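Local coordinates for putative cobalamin synthesis related protein (Corynebacterium diphtheriae, PDB 2NPN) that probably acts as an S-adenosylmethionine-dependent methyltransferase of adenosylcobalamin biosynthesis, likely a precorrin-6A synthase, at residues E124-R127 / N128-L132; A92-I95 / R96-P100. One frame throughout, in Å; residues are numbered along the deposited sequence. Where two conformers were deposited one is given.

Contact 1 of 2, residues E124-R127 / N128-L132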
loop_
_atom_site.group_PDB
_atom_site.type_symbol
_atom_site.label_atom_id
_atom_site.label_comp_id
_atom_site.label_asym_id
_atom_site.label_seq_id
_atom_site.Cartn_x
_atom_site.Cartn_y
_atom_site.Cartn_z
ATOM N N GLU A 124 -9.129 0.099 15.054
ATOM C CA GLU A 124 -9.008 -0.176 16.486
ATOM C C GLU A 124 -9.432 1.052 17.330
ATOM O O GLU A 124 -10.149 0.918 18.330
ATOM C CB GLU A 124 -7.572 -0.601 16.790
ATOM C CG GLU A 124 -7.165 -2.095 16.454
ATOM C CD GLU A 124 -8.133 -2.921 15.559
ATOM O OE1 GLU A 124 -7.791 -3.167 14.359
ATOM O OE2 GLU A 124 -9.198 -3.390 16.079
ATOM N N HIS A 125 -9.001 2.242 16.916
ATOM C CA HIS A 125 -9.385 3.483 17.582
ATOM C C HIS A 125 -10.894 3.643 17.522
ATOM O O HIS A 125 -11.528 3.956 18.536
ATOM C CB HIS A 125 -8.699 4.699 16.936
ATOM C CG HIS A 125 -9.029 5.999 17.604
ATOM N ND1 HIS A 125 -8.312 6.492 18.672
ATOM C CD2 HIS A 125 -10.016 6.897 17.366
ATOM C CE1 HIS A 125 -8.840 7.641 19.062
ATOM N NE2 HIS A 125 -9.880 7.904 18.289
HETATM N N MSE A 126 -11.448 3.452 16.330
HETATM C CA MSE A 126 -12.879 3.638 16.085
HETATM C C MSE A 126 -13.722 2.695 16.953
HETATM O O MSE A 126 -14.697 3.125 17.594
HETATM C CB MSE A 126 -13.178 3.443 14.603
HETATM C CG MSE A 126 -14.620 3.635 14.245
HETATM SE SE MSE A 126 -15.617 1.968 14.367
HETATM C CE MSE A 126 -14.776 0.951 12.923
ATOM N N ARG A 127 -13.328 1.426 17.003
ATOM C CA ARG A 127 -14.041 0.440 17.810
ATOM C C ARG A 127 -14.075 0.845 19.279
ATOM O O ARG A 127 -15.108 0.710 19.944
ATOM C CB ARG A 127 -13.386 -0.928 17.713
ATOM C CG ARG A 127 -13.733 -1.735 16.477
ATOM C CD ARG A 127 -13.320 -3.193 16.678
ATOM N NE ARG A 127 -11.987 -3.300 17.264
ATOM C CZ ARG A 127 -11.499 -4.371 17.888
ATOM N NH1 ARG A 127 -10.257 -4.337 18.368
ATOM N NH2 ARG A 127 -12.216 -5.479 18.022
ATOM N N ASN A 128 -12.941 1.317 19.793
ATOM C CA ASN A 128 -12.878 1.749 21.201
ATOM C C ASN A 128 -13.730 2.978 21.509
ATOM O O ASN A 128 -14.373 3.053 22.555
ATOM C CB ASN A 128 -11.437 2.039 21.623
ATOM C CG ASN A 128 -10.601 0.775 21.739
ATOM O OD1 ASN A 128 -11.125 -0.288 22.098
ATOM N ND2 ASN A 128 -9.294 0.883 21.453
ATOM N N LEU A 129 -13.692 3.953 20.613
ATOM C CA LEU A 129 -14.371 5.227 20.818
ATOM C C LEU A 129 -15.882 5.093 20.639
ATOM O O LEU A 129 -16.651 5.732 21.340
ATOM C CB LEU A 129 -13.832 6.245 19.821
ATOM C CG LEU A 129 -14.367 7.669 19.824
ATOM C CD1 LEU A 129 -14.218 8.293 21.200
ATOM C CD2 LEU A 129 -13.615 8.462 18.757
ATOM N N GLU A 130 -16.293 4.245 19.703
ATOM C CA GLU A 130 -17.710 4.098 19.342
ATOM C C GLU A 130 -18.335 2.847 19.934
ATOM O O GLU A 130 -19.505 2.565 19.676
ATOM C CB GLU A 130 -17.848 4.069 17.821
ATOM C CG GLU A 130 -17.371 5.346 17.137
ATOM C CD GLU A 130 -18.079 6.604 17.622
ATOM O OE1 GLU A 130 -19.333 6.619 17.707
ATOM O OE2 GLU A 130 -17.374 7.596 17.914
ATOM N N ASP A 131 -17.564 2.123 20.747
ATOM C CA ASP A 131 -18.025 0.894 21.392
ATOM C C ASP A 131 -18.623 -0.076 20.359
ATOM O O ASP A 131 -19.720 -0.612 20.541
ATOM C CB ASP A 131 -19.015 1.227 22.522
ATOM C CG ASP A 131 -18.885 0.295 23.704
ATOM O OD1 ASP A 131 -17.844 -0.391 23.820
ATOM O OD2 ASP A 131 -19.818 0.248 24.531
ATOM N N LEU A 132 -17.884 -0.276 19.264
ATOM C CA LEU A 132 -18.301 -1.183 18.194
ATOM C C LEU A 132 -17.706 -2.573 18.425
ATOM O O LEU A 132 -16.481 -2.787 18.280
ATOM C CB LEU A 132 -17.908 -0.675 16.808
ATOM C CG LEU A 132 -18.502 -1.461 15.621
ATOM C CD1 LEU A 132 -19.920 -1.013 15.294
ATOM C CD2 LEU A 132 -17.594 -1.346 14.412
#
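Met126, present as selenomethionine, and Leu132 meet where helix 119-130 runs out. SE of Met126 lies 3.9 Å from CD2 of Leu132, and its terminal CE is just as near the same methyl. The bend in the Met126 chain at CB-CG (chi2 -90°), followed by another at the next bond, carries the end of the side chain forward toward Leu132, so that the two cross obliquely; Ile95 of helix 78-98 also touches Met126. On the outer side of the helix, His125 and Leu129, one turn apart, point the same way, with CD2 of Leu129 3.8 Å from NE2 of the imidazole. Both have CG anti to the backbone N, which keeps the ring and the isobutyl group side by side.

Arg127 lays its aliphatic stem against the backbone of Leu132: CG is 3.5 Å from Leu132 O. Its outer half is less certain, because the residue has two conformers. In one of them the chain kinks at chi3 (-45°) and NH1 makes a salt bridge of 2.7 Å to OE2 of Glu124, one turn back; a weak hydrogen bond from NH2 to Ala134 O, in the next strand, is subject to the same doubt.

The backbone accounts for the shape of this end. Ordinary helical bonds reach Asn128, Leu129 and Glu130; then Asp131 turns to positive phi (52°), and Leu132 N binds Arg127 O at 3.0 Å, in the carbonyl plane on a lone pair. That bond spans five residues instead of four. A six-to-one bond closing over a residue of positive phi is the signature of a Schellman motif; here it ends the helix of a beta-alpha-beta crossover between parallel strands 104-109 and 134-139.

Contact 2 of 2, residues A92-I95 / R96-P100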
loop_
_atom_site.group_PDB
_atom_site.type_symbol
_atom_site.label_atom_id
_atom_site.label_comp_id
_atom_site.label_asym_id
_atom_site.label_seq_id
_atom_site.Cartn_x
_atom_site.Cartn_y
_atom_site.Cartn_z
ATOM N N ALA A 92 -18.547 4.082 12.357
ATOM C CA ALA A 92 -19.355 3.222 13.211
ATOM C C ALA A 92 -20.809 3.252 12.807
ATOM O O ALA A 92 -21.443 2.207 12.738
ATOM C CB ALA A 92 -19.180 3.589 14.669
ATOM N N SER A 93 -21.320 4.446 12.517
ATOM C CA SER A 93 -22.713 4.606 12.094
ATOM C C SER A 93 -22.965 3.892 10.771
ATOM O O SER A 93 -23.978 3.216 10.603
ATOM C CB SER A 93 -23.071 6.087 11.961
ATOM O OG SER A 93 -22.836 6.768 13.176
ATOM N N THR A 94 -22.021 4.033 9.841
ATOM C CA THR A 94 -22.147 3.428 8.519
ATOM C C THR A 94 -22.185 1.905 8.637
ATOM O O THR A 94 -23.001 1.235 7.992
ATOM C CB THR A 94 -21.023 3.875 7.580
ATOM O OG1 THR A 94 -21.131 5.292 7.361
ATOM C CG2 THR A 94 -21.139 3.206 6.231
ATOM N N ILE A 95 -21.307 1.370 9.484
ATOM C CA ILE A 95 -21.226 -0.082 9.695
ATOM C C ILE A 95 -22.531 -0.618 10.280
ATOM O O ILE A 95 -23.093 -1.604 9.807
ATOM C CB ILE A 95 -20.017 -0.435 10.578
ATOM C CG1 ILE A 95 -18.725 -0.181 9.776
ATOM C CG2 ILE A 95 -20.056 -1.911 11.031
ATOM C CD1 ILE A 95 -17.447 -0.269 10.616
ATOM N N ARG A 96 -23.033 0.051 11.302
ATOM C CA ARG A 96 -24.272 -0.397 11.948
ATOM C C ARG A 96 -25.475 -0.276 11.031
ATOM O O ARG A 96 -26.408 -1.085 11.135
ATOM C CB ARG A 96 -24.494 0.354 13.257
ATOM C CG ARG A 96 -23.426 0.100 14.311
ATOM C CD ARG A 96 -23.795 0.765 15.591
ATOM N NE ARG A 96 -22.926 0.384 16.705
ATOM C CZ ARG A 96 -22.109 1.201 17.369
ATOM N NH1 ARG A 96 -21.993 2.485 17.052
ATOM N NH2 ARG A 96 -21.403 0.727 18.376
ATOM N N GLU A 97 -25.480 0.729 10.155
ATOM C CA GLU A 97 -26.607 0.930 9.206
ATOM C C GLU A 97 -26.586 -0.110 8.105
ATOM O O GLU A 97 -27.652 -0.567 7.690
ATOM C CB GLU A 97 -26.560 2.301 8.522
ATOM C CG GLU A 97 -26.855 3.451 9.442
ATOM C CD GLU A 97 -26.291 4.799 8.963
ATOM O OE1 GLU A 97 -25.534 4.857 7.959
ATOM O OE2 GLU A 97 -26.619 5.831 9.614
ATOM N N ARG A 98 -25.395 -0.464 7.620
ATOM C CA ARG A 98 -25.279 -1.245 6.383
ATOM C C ARG A 98 -25.048 -2.712 6.602
ATOM O O ARG A 98 -24.964 -3.474 5.636
ATOM C CB ARG A 98 -24.193 -0.685 5.455
ATOM C CG ARG A 98 -24.477 0.652 4.881
ATOM C CD ARG A 98 -23.353 1.089 3.973
ATOM N NE ARG A 98 -23.682 2.357 3.356
ATOM C CZ ARG A 98 -23.179 2.812 2.211
ATOM N NH1 ARG A 98 -22.280 2.128 1.518
ATOM N NH2 ARG A 98 -23.588 4.000 1.766
ATOM N N THR A 99 -24.895 -3.127 7.856
ATOM C CA THR A 99 -24.727 -4.549 8.158
ATOM C C THR A 99 -25.560 -4.882 9.387
ATOM O O THR A 99 -25.634 -4.093 10.322
ATOM C CB THR A 99 -23.243 -4.896 8.414
ATOM O OG1 THR A 99 -22.795 -4.214 9.587
ATOM C CG2 THR A 99 -22.353 -4.445 7.214
ATOM N N PRO A 100 -26.155 -6.077 9.412
ATOM C CA PRO A 100 -26.875 -6.519 10.611
ATOM C C PRO A 100 -25.893 -6.852 11.730
ATOM O O PRO A 100 -24.660 -6.908 11.497
ATOM C CB PRO A 100 -27.593 -7.780 10.140
ATOM C CG PRO A 100 -26.809 -8.284 9.029
ATOM C CD PRO A 100 -26.111 -7.111 8.373
HETATM O O HOH W 1 -23.645 4.490 15.457
#
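Arg96 stretches its extended side chain back along the helix past Ala92, whose CB lies 3.8 Å from NH1. NH1 donates at the guanidinium edge to a water 3.0 Å away, which makes a weak bond to Ser93 OG in one of that serine's two conformers, where the hydroxyl also bonds His89 O; NH2 probably donates a hydrogen bond to Glu130 O of the neighbouring helix. Glu97 follows, its extended side chain running back along the preceding turn, with CG 3.1 Å from Ser93 O. This is the last turn of helix 78-98, the helix of a beta-alpha-beta crossover from strand 61-64 to strand 104-109 of the parallel sheet. The Arg98 side chain runs beside that of Thr94 and points the same way, both touching Tyr62 of strand 61-64; its CD rests 3.8 Å from CG2 of Thr94, whose OG1 is bonded to Leu90 O. Thr99 leaves helical geometry, and its side chain turns back: with chi1 at 65°, OG1 sits between the backbone N and the carbonyl carbon and donates to Ile95 O at 2.6 Å, from above the carbonyl plane. The same oxygen also takes weak bonds from Arg98 N and Thr99 N.

Overall arrangement
Contact 2 comes first along the chain, at the end of helix 78-98; strand 104-109 intervenes, and contact 1 then finishes helix 119-130 just before strand 134-139. Their centres are about 13 Å apart, and the two helix ends touch directly: Glu130 CB lies 3.5 Å from Ala92 CB, and Leu132 CD1 comes within 3.6 Å of Arg96 NE. Two neighbouring crossover helices flanking the five-stranded parallel sheet are thus packed together at their C-terminal ends. Both contacts sit on the same side of the chain's centre, in the parallel-sheet half of this tetrapyrrole methylase, and away from the S-adenosylmethionine and magnesium sites.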